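Local coordinates for protein gluconate kinase (Lactobacillus acidophilus, PDB 3LL3) that probably phosphorylates a sugar or sugar acid with ATP, as a carbohydrate kinase of the FGGY family, and binds ATP and D-xylulose, at residues A[71-76]-A[440-445]; A[271-276]-A[290-295]; A[416-421]-A[466-471]. All coordinates share one frame; numbering follows the deposited sequence.

All three contacts are apolar in character, yet they lie in different places: interactions 1 and 2 are partly buried, interaction 3 is buried. Interaction 1 is the smallest, a leucine just past helix 429-441 against two alanines of strand 70-78, and it joins the parts of the chain that belong to the N-terminal and C-terminal family regions. Interaction 2 lays a loop on strand 289-296, whereas interaction 3 joins two helices, 416-421 running on into strand 421-424 of the same seven-stranded sheet. An aromatic face receives a proline in 271-276/290-295 and an isoleucine in 416-421/466-471; the latter also has a water near both backbones, weakly bonded on one side.

Interaction 1: A[71-76]-A[440-445]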
# COMPACT_ATOMS: atom_id res chain seq x y z
N ILE A 71 25.38 -36.25 -34.32
CA ILE A 71 25.37 -34.98 -33.61
C ILE A 71 26.62 -34.21 -34.01
O ILE A 71 27.73 -34.57 -33.62
CB ILE A 71 25.35 -35.20 -32.09
CG1 ILE A 71 24.17 -36.10 -31.69
CG2 ILE A 71 25.27 -33.86 -31.37
CD1 ILE A 71 22.80 -35.63 -32.22
N ALA A 72 26.44 -33.17 -34.81
CA ALA A 72 27.57 -32.38 -35.31
C ALA A 72 28.17 -31.49 -34.22
O ALA A 72 29.37 -31.22 -34.21
CB ALA A 72 27.15 -31.56 -36.52
N ALA A 73 27.34 -31.03 -33.29
CA ALA A 73 27.83 -30.13 -32.27
C ALA A 73 26.88 -30.07 -31.08
O ALA A 73 25.68 -30.28 -31.24
CB ALA A 73 28.05 -28.75 -32.86
N ILE A 74 27.43 -29.82 -29.90
CA ILE A 74 26.64 -29.57 -28.70
C ILE A 74 27.05 -28.19 -28.18
O ILE A 74 28.22 -27.96 -27.87
CB ILE A 74 26.89 -30.63 -27.63
CG1 ILE A 74 26.57 -32.02 -28.18
CG2 ILE A 74 26.06 -30.36 -26.39
CD1 ILE A 74 27.03 -33.13 -27.25
N SER A 75 26.09 -27.28 -28.10
CA SER A 75 26.36 -25.91 -27.68
C SER A 75 25.65 -25.60 -26.36
O SER A 75 24.67 -26.27 -25.98
CB SER A 75 25.93 -24.94 -28.78
OG SER A 75 26.38 -23.62 -28.50
N TRP A 76 26.11 -24.55 -25.68
CA TRP A 76 25.76 -24.35 -24.27
C TRP A 76 25.25 -22.96 -23.96
O TRP A 76 25.83 -21.96 -24.38
CB TRP A 76 26.97 -24.69 -23.38
CG TRP A 76 27.46 -26.07 -23.62
CD1 TRP A 76 28.38 -26.46 -24.55
CD2 TRP A 76 27.05 -27.25 -22.93
NE1 TRP A 76 28.56 -27.83 -24.49
CE2 TRP A 76 27.76 -28.33 -23.49
CE3 TRP A 76 26.16 -27.50 -21.88
CZ2 TRP A 76 27.60 -29.64 -23.04
CZ3 TRP A 76 26.00 -28.80 -21.44
CH2 TRP A 76 26.71 -29.86 -22.03
N GLN A 440 27.27 -21.14 -36.57
CA GLN A 440 28.41 -20.29 -36.91
C GLN A 440 29.73 -21.08 -36.88
O GLN A 440 30.52 -21.02 -37.82
CB GLN A 440 28.50 -19.09 -35.97
CG GLN A 440 27.45 -18.01 -36.23
CD GLN A 440 27.65 -16.81 -35.33
OE1 GLN A 440 27.72 -16.95 -34.11
NE2 GLN A 440 27.75 -15.63 -35.93
N ALA A 441 29.96 -21.83 -35.81
CA ALA A 441 31.21 -22.60 -35.69
C ALA A 441 31.36 -23.58 -36.85
O ALA A 441 32.46 -23.78 -37.37
CB ALA A 441 31.25 -23.32 -34.37
N LEU A 442 30.25 -24.18 -37.28
CA LEU A 442 30.25 -25.17 -38.36
C LEU A 442 30.27 -24.55 -39.75
O LEU A 442 30.28 -25.27 -40.74
CB LEU A 442 29.03 -26.09 -38.25
CG LEU A 442 28.91 -26.92 -36.98
CD1 LEU A 442 27.57 -27.64 -36.93
CD2 LEU A 442 30.08 -27.90 -36.85
N GLY A 443 30.26 -23.22 -39.83
CA GLY A 443 30.29 -22.54 -41.12
C GLY A 443 28.96 -22.47 -41.86
O GLY A 443 28.92 -22.06 -43.01
N LEU A 444 27.87 -22.86 -41.19
CA LEU A 444 26.54 -22.84 -41.80
C LEU A 444 25.89 -21.44 -41.79
O LEU A 444 24.98 -21.16 -42.58
CB LEU A 444 25.62 -23.84 -41.09
CG LEU A 444 26.06 -25.30 -41.18
CD1 LEU A 444 25.23 -26.15 -40.21
CD2 LEU A 444 25.91 -25.80 -42.61
N ASN A 445 26.36 -20.58 -40.89
CA ASN A 445 25.96 -19.18 -40.87
C ASN A 445 27.18 -18.35 -40.57
O ASN A 445 28.09 -18.81 -39.89
CB ASN A 445 24.87 -18.92 -39.81
CG ASN A 445 23.53 -19.51 -40.21
OD1 ASN A 445 23.16 -20.59 -39.76
ND2 ASN A 445 22.80 -18.81 -41.08
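Leu-442 meets segment 71-76 of strand 70-78 through a single methyl, CD1, and everything that passes between the two segments is apolar. CD1 lies 4.0 Å from CB of Ala-72 and 4.2 Å from CB of Ala-73, both of which point toward the helix end. CG of Leu-442 sits beside its backbone N and opposite the carbonyl carbon (chi1 -61°), and with chi2 at 173° this branch is carried out to the strand. The small alanine side chains let the leucine come near, but at van der Waals distance and over a modest 96 Å² of surface.

Polar bonds serve the helix end itself. Gly-443 takes a positive phi and its N bonds back to O of Gln-440 at 3.0 Å, one of the two bonds of a Schellman motif that closes helix 429-441 just where Leu-442 is presented.

Strand 70-78 runs parallel between strands 4-11 and 232-238, with backbone bonds from Ala-72 to Tyr-5 and Lys-232. Ala-73 also touches Ala-438 of helix 429-441, and farther along OG of Ser-75 bonds to O of Ala-434, while Leu-442 reaches Lys-232, so the helix and the turn that ends it lie against two neighbouring strands, joining the N-terminal and C-terminal family regions away from the annotated sites.

Interaction 2: A[271-276]-A[290-295]; sequences QPKIDP and YLLGGP
Pro-272 lies over one face of the Tyr-290 ring, the two side chains running side by side and pointing the same way. CD of Pro-272 stands 3.9 Å from the centroid of the Tyr-290 ring, 18° off its normal, which makes a true CH-pi contact over the face and not at the edge. The proline N hangs above the middle of the same ring, and the peptide before it continues the cover: C of Gln-271 comes to 3.4 Å from CD1 of Tyr-290. The ring is thus roofed by a whole stretch of backbone and pyrrolidine. With CG set beside the tyrosine's own backbone N (chi1 -59°), the torsion places the ring under Gln-271 and Pro-272.

Leu-292, two residues on and on the same side of the strand, deals with Lys-273. These side chains cross at about a right angle, so they share little length: CD1 of Leu-292 is 4.2 Å from CD of Lys-273, while its other methyl, CD2, comes to 3.5 Å from the backbone O of Lys-273. The extended lysine sends NZ onward to a weak hydrogen bond with O of Leu-387.

Strand 289-296 is flanked by 263-269 and 281-284, and farther along it Pro-295 touches the bound D-xylulose; the loop packs at the other end, away from the sugar. The phenol OH of Tyr-290 bonds to O of Lys-287, which helps fix the ring. Were Tyr-290 an alanine, Pro-272 would probably lose the ring face beneath it and O of Lys-287 its hydroxyl partner. Between these two segments the attraction is dispersion and CH-pi, and the polar groups of both tyrosine and lysine find partners elsewhere.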
# COMPACT_ATOMS: atom_id res chain seq x y z
N GLN A 271 29.52 -0.26 -27.42
CA GLN A 271 30.63 0.08 -26.55
C GLN A 271 30.28 -0.08 -25.08
O GLN A 271 29.09 -0.14 -24.73
CB GLN A 271 31.14 1.50 -26.87
CG GLN A 271 30.12 2.61 -26.71
CD GLN A 271 30.58 3.92 -27.36
OE1 GLN A 271 31.55 3.93 -28.13
NE2 GLN A 271 29.87 5.01 -27.07
N PRO A 272 31.30 -0.17 -24.21
CA PRO A 272 30.97 -0.25 -22.78
C PRO A 272 30.16 0.98 -22.44
O PRO A 272 30.40 2.06 -22.98
CB PRO A 272 32.33 -0.17 -22.08
CG PRO A 272 33.35 -0.48 -23.12
CD PRO A 272 32.75 -0.12 -24.46
N LYS A 273 29.17 0.81 -21.60
CA LYS A 273 28.43 1.96 -21.16
C LYS A 273 27.96 1.59 -19.79
O LYS A 273 27.35 0.53 -19.59
CB LYS A 273 27.26 2.28 -22.09
CG LYS A 273 26.38 3.41 -21.54
CD LYS A 273 25.05 3.54 -22.30
CE LYS A 273 24.16 4.59 -21.61
NZ LYS A 273 22.80 4.70 -22.23
N ILE A 274 28.30 2.41 -18.82
CA ILE A 274 27.91 2.12 -17.47
C ILE A 274 27.07 3.24 -16.97
O ILE A 274 27.12 4.36 -17.50
CB ILE A 274 29.14 1.91 -16.56
CG1 ILE A 274 30.09 3.09 -16.68
CG2 ILE A 274 29.83 0.62 -16.93
CD1 ILE A 274 31.18 3.08 -15.63
N ASP A 275 26.28 2.94 -15.96
CA ASP A 275 25.36 3.89 -15.42
C ASP A 275 25.98 4.58 -14.20
O ASP A 275 26.47 3.92 -13.29
CB ASP A 275 24.10 3.17 -15.00
CG ASP A 275 23.07 4.10 -14.45
OD1 ASP A 275 22.81 5.14 -15.09
OD2 ASP A 275 22.54 3.82 -13.37
N PRO A 276 25.96 5.92 -14.20
CA PRO A 276 26.43 6.69 -13.04
C PRO A 276 25.84 6.20 -11.72
O PRO A 276 26.50 6.29 -10.68
CB PRO A 276 25.94 8.11 -13.35
CG PRO A 276 25.95 8.18 -14.84
CD PRO A 276 25.56 6.80 -15.32
N TYR A 290 28.12 -5.21 -26.20
CA TYR A 290 28.01 -5.16 -24.75
C TYR A 290 26.55 -5.32 -24.33
O TYR A 290 25.68 -4.60 -24.81
CB TYR A 290 28.62 -3.85 -24.22
CG TYR A 290 30.07 -3.75 -24.62
CD1 TYR A 290 30.43 -3.38 -25.92
CD2 TYR A 290 31.09 -4.12 -23.75
CE1 TYR A 290 31.76 -3.33 -26.31
CE2 TYR A 290 32.42 -4.09 -24.14
CZ TYR A 290 32.75 -3.69 -25.42
OH TYR A 290 34.07 -3.65 -25.82
N LEU A 291 26.30 -6.26 -23.42
CA LEU A 291 24.95 -6.54 -22.97
C LEU A 291 24.60 -5.68 -21.77
O LEU A 291 25.22 -5.81 -20.70
CB LEU A 291 24.78 -8.03 -22.65
CG LEU A 291 23.37 -8.47 -22.25
CD1 LEU A 291 22.46 -8.58 -23.48
CD2 LEU A 291 23.45 -9.83 -21.54
N LEU A 292 23.66 -4.77 -21.97
CA LEU A 292 23.15 -3.95 -20.88
C LEU A 292 21.85 -4.54 -20.39
O LEU A 292 21.03 -4.99 -21.18
CB LEU A 292 22.92 -2.51 -21.32
CG LEU A 292 24.05 -1.82 -22.09
CD1 LEU A 292 23.63 -0.38 -22.43
CD2 LEU A 292 25.35 -1.84 -21.31
N GLY A 293 21.63 -4.54 -19.08
CA GLY A 293 20.32 -4.97 -18.63
C GLY A 293 20.04 -4.84 -17.16
O GLY A 293 20.92 -4.47 -16.36
N GLY A 294 18.78 -5.14 -16.83
CA GLY A 294 18.31 -5.18 -15.47
C GLY A 294 17.59 -6.49 -15.21
O GLY A 294 16.58 -6.80 -15.85
N PRO A 295 18.12 -7.30 -14.29
CA PRO A 295 17.38 -8.47 -13.84
C PRO A 295 16.35 -8.00 -12.81
O PRO A 295 16.68 -7.22 -11.94
CB PRO A 295 18.44 -9.33 -13.16
CG PRO A 295 19.62 -8.41 -12.91
CD PRO A 295 19.35 -7.07 -13.50

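Interaction 3: A[416-421]-A[466-471]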
# COMPACT_ATOMS: atom_id res chain seq x y z
N ILE A 416 2.31 0.99 -21.84
CA ILE A 416 3.21 1.56 -20.83
C ILE A 416 4.58 1.91 -21.40
O ILE A 416 5.08 3.01 -21.18
CB ILE A 416 3.34 0.63 -19.62
CG1 ILE A 416 2.04 0.67 -18.80
CG2 ILE A 416 4.54 1.01 -18.76
CD1 ILE A 416 1.98 -0.38 -17.71
N PHE A 417 5.20 0.98 -22.12
CA PHE A 417 6.48 1.25 -22.78
C PHE A 417 6.34 2.24 -23.94
O PHE A 417 7.29 2.94 -24.28
CB PHE A 417 7.14 -0.05 -23.28
CG PHE A 417 7.80 -0.88 -22.20
CD1 PHE A 417 9.18 -1.07 -22.20
CD2 PHE A 417 7.05 -1.49 -21.19
CE1 PHE A 417 9.80 -1.85 -21.20
CE2 PHE A 417 7.66 -2.26 -20.21
CZ PHE A 417 9.04 -2.43 -20.20
N ASN A 418 5.15 2.32 -24.53
CA ASN A 418 4.92 3.19 -25.69
C ASN A 418 5.87 2.89 -26.85
O ASN A 418 6.35 3.80 -27.53
CB ASN A 418 5.03 4.67 -25.34
CG ASN A 418 4.27 5.57 -26.34
OD1 ASN A 418 3.43 5.08 -27.09
ND2 ASN A 418 4.57 6.86 -26.33
N VAL A 419 6.16 1.60 -27.04
CA VAL A 419 6.86 1.12 -28.21
C VAL A 419 6.18 -0.21 -28.60
O VAL A 419 5.53 -0.85 -27.77
CB VAL A 419 8.40 0.93 -27.96
CG1 VAL A 419 9.01 2.13 -27.26
CG2 VAL A 419 8.65 -0.29 -27.14
N PRO A 420 6.28 -0.61 -29.88
CA PRO A 420 5.60 -1.85 -30.23
C PRO A 420 6.19 -3.06 -29.50
O PRO A 420 7.41 -3.13 -29.29
CB PRO A 420 5.83 -1.97 -31.74
CG PRO A 420 6.14 -0.56 -32.19
CD PRO A 420 6.89 0.04 -31.05
N ILE A 421 5.32 -3.99 -29.12
CA ILE A 421 5.73 -5.23 -28.48
C ILE A 421 5.67 -6.34 -29.53
O ILE A 421 4.62 -6.56 -30.17
CB ILE A 421 4.79 -5.57 -27.29
CG1 ILE A 421 4.88 -4.49 -26.19
CG2 ILE A 421 5.04 -6.99 -26.78
CD1 ILE A 421 6.15 -4.54 -25.39
N LYS A 466 -4.48 6.47 -26.75
CA LYS A 466 -5.28 6.94 -25.63
C LYS A 466 -4.75 6.39 -24.30
O LYS A 466 -4.39 7.17 -23.42
CB LYS A 466 -6.74 6.55 -25.85
CG LYS A 466 -7.73 7.51 -25.23
CD LYS A 466 -9.14 7.22 -25.70
CE LYS A 466 -10.09 8.33 -25.27
NZ LYS A 466 -9.62 9.67 -25.75
N GLU A 467 -4.68 5.07 -24.15
CA GLU A 467 -4.10 4.46 -22.96
C GLU A 467 -2.63 4.84 -22.74
O GLU A 467 -2.20 5.06 -21.60
CB GLU A 467 -4.22 2.93 -22.99
CG GLU A 467 -5.62 2.41 -22.80
CD GLU A 467 -5.64 1.05 -22.14
OE1 GLU A 467 -4.55 0.51 -21.83
OE2 GLU A 467 -6.75 0.51 -21.92
N ALA A 468 -1.85 4.91 -23.81
CA ALA A 468 -0.46 5.30 -23.68
C ALA A 468 -0.34 6.64 -22.97
O ALA A 468 0.53 6.83 -22.11
CB ALA A 468 0.23 5.34 -25.05
N ALA A 469 -1.22 7.57 -23.33
CA ALA A 469 -1.25 8.87 -22.68
C ALA A 469 -1.61 8.76 -21.19
O ALA A 469 -1.02 9.45 -20.34
CB ALA A 469 -2.23 9.81 -23.39
N THR A 470 -2.59 7.91 -20.89
CA THR A 470 -2.98 7.72 -19.50
C THR A 470 -1.77 7.25 -18.68
O THR A 470 -1.45 7.79 -17.62
CB THR A 470 -4.10 6.68 -19.39
OG1 THR A 470 -5.26 7.12 -20.12
CG2 THR A 470 -4.46 6.45 -17.93
N TYR A 471 -1.08 6.24 -19.20
CA TYR A 471 0.05 5.66 -18.51
C TYR A 471 1.21 6.63 -18.44
O TYR A 471 1.96 6.65 -17.47
CB TYR A 471 0.46 4.32 -19.14
CG TYR A 471 -0.54 3.25 -18.80
CD1 TYR A 471 -0.76 2.90 -17.47
CD2 TYR A 471 -1.28 2.62 -19.78
CE1 TYR A 471 -1.69 1.93 -17.13
CE2 TYR A 471 -2.22 1.66 -19.46
CZ TYR A 471 -2.42 1.32 -18.14
OH TYR A 471 -3.35 0.36 -17.84
O HOH W 1 4.21 5.03 -19.19
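Ile-416 and Tyr-471 bring the two backbones nearest, their CA atoms 5.7 Å apart, where the last turn of helix 407-417 meets helix 465-485. Beyond it Asn-418 takes a positive phi of 57° and leads the chain off toward strand 421-424, while 466-471 stays regular, with N of Tyr-471 bonded to O of Glu-467. A water lies 3.0 Å from O of Ile-416 and makes a weak bond to O of Tyr-471; with other acceptors nearby, it need not serve both at once.

The side chains of Ile-416 and Tyr-471 cross obliquely. CG1 of the isoleucine rests on one face of the ring, toward the rim: it is 3.6 Å from CG of Tyr-471 and 3.9 Å from the ring centroid, 21° off the normal, a CH-pi contact. Its setting anti to the carbonyl carbon of Ile-416 (chi1 -73°) turns CG1 onto the ring face. At the ring's edge, in its plane, lies OE1 of Glu-467, which is bonded to ND2 of Asn-415. About one turn before Tyr-471, CB of Ala-468 touches OD1 of Asn-418 at 3.8 Å, a van der Waals approach.

Helix 365-388 adds to the enclosure, with Ile-377, Phe-378 and Tyr-381 against Ile-416, and its Glu-374 bonds to OH of Tyr-471. The tyrosine therefore does two jobs: its face takes a hydrocarbon branch, while its hydroxyl is tied to a third helix. Between the two segments themselves, dispersion carries the side-chain contact, and a water, weakly held on one side, lies near the two main-chain carbonyls.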